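Local coordinates for protein terminase large subunit (Thermus phage G20c, PDB 5M1P) that cuts the concatemeric viral genome with its metal-dependent nuclease domain and, as an ATP-driven motor subunit, moves the DNA into empty capsids, at residues S50-L55 / C64-N69. Residues are numbered along the deposited sequence; the frame is centred on the assembly and turned at random.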
loop_
_atom_site.group_PDB
_atom_site.type_symbol
_atom_site.label_atom_id
_atom_site.label_comp_id
_atom_site.label_asym_id
_atom_site.label_seq_id
_atom_site.Cartn_x
_atom_site.Cartn_y
_atom_site.Cartn_z
ATOM N N SER A 50 -2.018 0.475 9.690
ATOM C CA SER A 50 -1.848 1.499 8.678
ATOM C C SER A 50 -0.568 1.183 7.942
ATOM O O SER A 50 0.414 0.839 8.575
ATOM C CB SER A 50 -1.727 2.881 9.323
ATOM O OG SER A 50 -0.715 2.923 10.320
ATOM N N VAL A 51 -0.605 1.290 6.614
ATOM C CA VAL A 51 0.570 1.054 5.789
ATOM C C VAL A 51 0.678 2.133 4.726
ATOM O O VAL A 51 -0.244 2.351 3.932
ATOM C CB VAL A 51 0.524 -0.314 5.107
ATOM C CG1 VAL A 51 1.821 -0.574 4.348
ATOM C CG2 VAL A 51 0.286 -1.399 6.134
ATOM N N PHE A 52 1.846 2.769 4.695
ATOM C CA PHE A 52 2.144 3.831 3.745
ATOM C C PHE A 52 3.330 3.375 2.910
ATOM O O PHE A 52 4.398 3.133 3.458
ATOM C CB PHE A 52 2.486 5.149 4.465
ATOM C CG PHE A 52 1.482 5.578 5.509
ATOM C CD1 PHE A 52 0.122 5.353 5.340
ATOM C CD2 PHE A 52 1.906 6.233 6.659
ATOM C CE1 PHE A 52 -0.797 5.749 6.295
ATOM C CE2 PHE A 52 0.985 6.641 7.612
ATOM C CZ PHE A 52 -0.360 6.392 7.437
ATOM N N SER A 53 3.126 3.250 1.600
ATOM C CA SER A 53 4.135 2.713 0.692
ATOM C C SER A 53 4.595 3.807 -0.262
ATOM O O SER A 53 3.836 4.226 -1.128
ATOM C CB SER A 53 3.567 1.539 -0.092
ATOM O OG SER A 53 3.228 0.472 0.775
ATOM N N VAL A 54 5.844 4.228 -0.122
ATOM C CA VAL A 54 6.429 5.262 -0.961
ATOM C C VAL A 54 7.020 4.614 -2.209
ATOM O O VAL A 54 7.975 3.833 -2.109
ATOM C CB VAL A 54 7.528 6.038 -0.208
ATOM C CG1 VAL A 54 8.030 7.184 -1.067
ATOM C CG2 VAL A 54 7.028 6.580 1.126
ATOM N N LEU A 55 6.455 4.951 -3.369
ATOM C CA LEU A 55 6.849 4.418 -4.670
ATOM C C LEU A 55 7.552 5.471 -5.501
ATOM O O LEU A 55 7.034 6.554 -5.712
ATOM C CB LEU A 55 5.615 3.929 -5.415
ATOM C CG LEU A 55 5.814 3.393 -6.828
ATOM C CD1 LEU A 55 6.805 2.239 -6.849
ATOM C CD2 LEU A 55 4.479 2.950 -7.387
ATOM N N CYS A 64 10.360 3.343 0.527
ATOM C CA CYS A 64 10.133 3.341 1.963
ATOM C C CYS A 64 8.747 2.773 2.214
ATOM O O CYS A 64 7.827 3.044 1.433
ATOM C CB CYS A 64 10.214 4.777 2.482
ATOM S SG CYS A 64 10.092 4.910 4.269
ATOM N N LEU A 65 8.605 1.978 3.263
ATOM C CA LEU A 65 7.296 1.479 3.666
ATOM C C LEU A 65 7.161 1.661 5.161
ATOM O O LEU A 65 8.015 1.204 5.904
ATOM C CB LEU A 65 7.163 0.010 3.273
ATOM C CG LEU A 65 5.768 -0.584 3.545
ATOM C CD1 LEU A 65 5.402 -1.557 2.436
ATOM C CD2 LEU A 65 5.663 -1.247 4.906
ATOM N N GLU A 66 6.105 2.345 5.598
ATOM C CA GLU A 66 5.861 2.576 7.015
ATOM C C GLU A 66 4.610 1.825 7.401
ATOM O O GLU A 66 3.606 1.890 6.688
ATOM C CB GLU A 66 5.712 4.071 7.314
ATOM C CG GLU A 66 5.590 4.367 8.802
ATOM C CD GLU A 66 5.885 5.807 9.169
ATOM O OE1 GLU A 66 5.953 6.666 8.274
ATOM O OE2 GLU A 66 6.074 6.071 10.377
ATOM N N ARG A 67 4.694 1.099 8.509
ATOM C CA ARG A 67 3.596 0.261 8.959
ATOM C C ARG A 67 3.496 0.303 10.472
ATOM O O ARG A 67 4.493 0.177 11.174
ATOM C CB ARG A 67 3.826 -1.174 8.496
ATOM C CG ARG A 67 2.784 -2.174 8.986
ATOM C CD ARG A 67 2.833 -3.423 8.133
ATOM N NE ARG A 67 1.859 -4.467 8.469
ATOM C CZ ARG A 67 2.041 -5.454 9.351
ATOM N NH1 ARG A 67 3.148 -5.540 10.093
ATOM N NH2 ARG A 67 1.090 -6.372 9.494
ATOM N N MET A 68 2.292 0.490 10.986
ATOM C CA MET A 68 2.085 0.320 12.422
ATOM C C MET A 68 0.624 0.041 12.673
ATOM O O MET A 68 -0.183 0.091 11.765
ATOM C CB MET A 68 2.568 1.539 13.217
ATOM C CG MET A 68 1.847 2.838 12.910
ATOM S SD MET A 68 2.097 3.484 11.249
ATOM C CE MET A 68 1.210 5.035 11.428
ATOM N N ASN A 69 0.296 -0.310 13.901
ATOM C CA ASN A 69 -1.092 -0.342 14.320
ATOM C C ASN A 69 -1.215 0.357 15.651
ATOM O O ASN A 69 -0.246 0.539 16.381
ATOM C CB ASN A 69 -1.684 -1.763 14.331
ATOM C CG ASN A 69 -1.320 -2.563 15.570
ATOM O OD1 ASN A 69 -0.217 -2.436 16.103
ATOM N ND2 ASN A 69 -2.252 -3.402 16.033
HETATM O O HOH W 1 1.529 3.627 8.390
#
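Glu-66 O is gripped by three groups: Phe-52 N donates a nearly straight hydrogen bond of 2.8 Å, the CA-H of Val-51 approaches as a softer donor, and a water adds a weak bond. The water also hydrogen-bonds with Ser-50 OG (3.0 Å), a loose bridge between the strands, and lies over one face of the Phe-52 ring toward its rim. Glu-66 N answers Phe-52 O, and Ser-50 with Met-68 forms a second two-bond pair. Val-54 N to Cys-64 O extends the same antiparallel register. With CG between the backbone N and the carbonyl carbon (chi1 62°) and a bend at chi2 (-66°), Met-68 turns back toward Ser-50; its thioether end comes so close to Ser-50 OG (SD at 3.0 Å) that its exact placing is doubtful. Glu-66 runs out extended beside the Phe-52 ring, with OE1 near the ring edge and OE2 hydrogen-bonded to Thr-24. The two segments belong to the hairpin of strands 49-56 and 61-69 in the central sheet of the RNase H-like nuclease fold; strand 37-42, which carries the metal ligand Asp-42, flanks 50-55 on its other side. Helix 73-86 packs on the face bearing Ser-50, Phe-52 and Glu-66, and helix 177-186 on the face bearing Val-51, Ser-53 and Arg-67. On that second face Val-51 spreads its two methyls between neighbours: CG1 meets Leu-65 CD2 at 3.9 Å, while CG2 lies 3.8 Å from Arg-67 CD and near the edge of the guanidinium, which makes a cation-pi contact with Tyr-49. Leu-65 CD1 reaches Ser-53 OG at 3.4 Å, and this hydroxyl is hydrogen-bonded to Ser-181. The Val-51 side chain is about 4 Å from that of Asp-177, a ligand of the bound calcium.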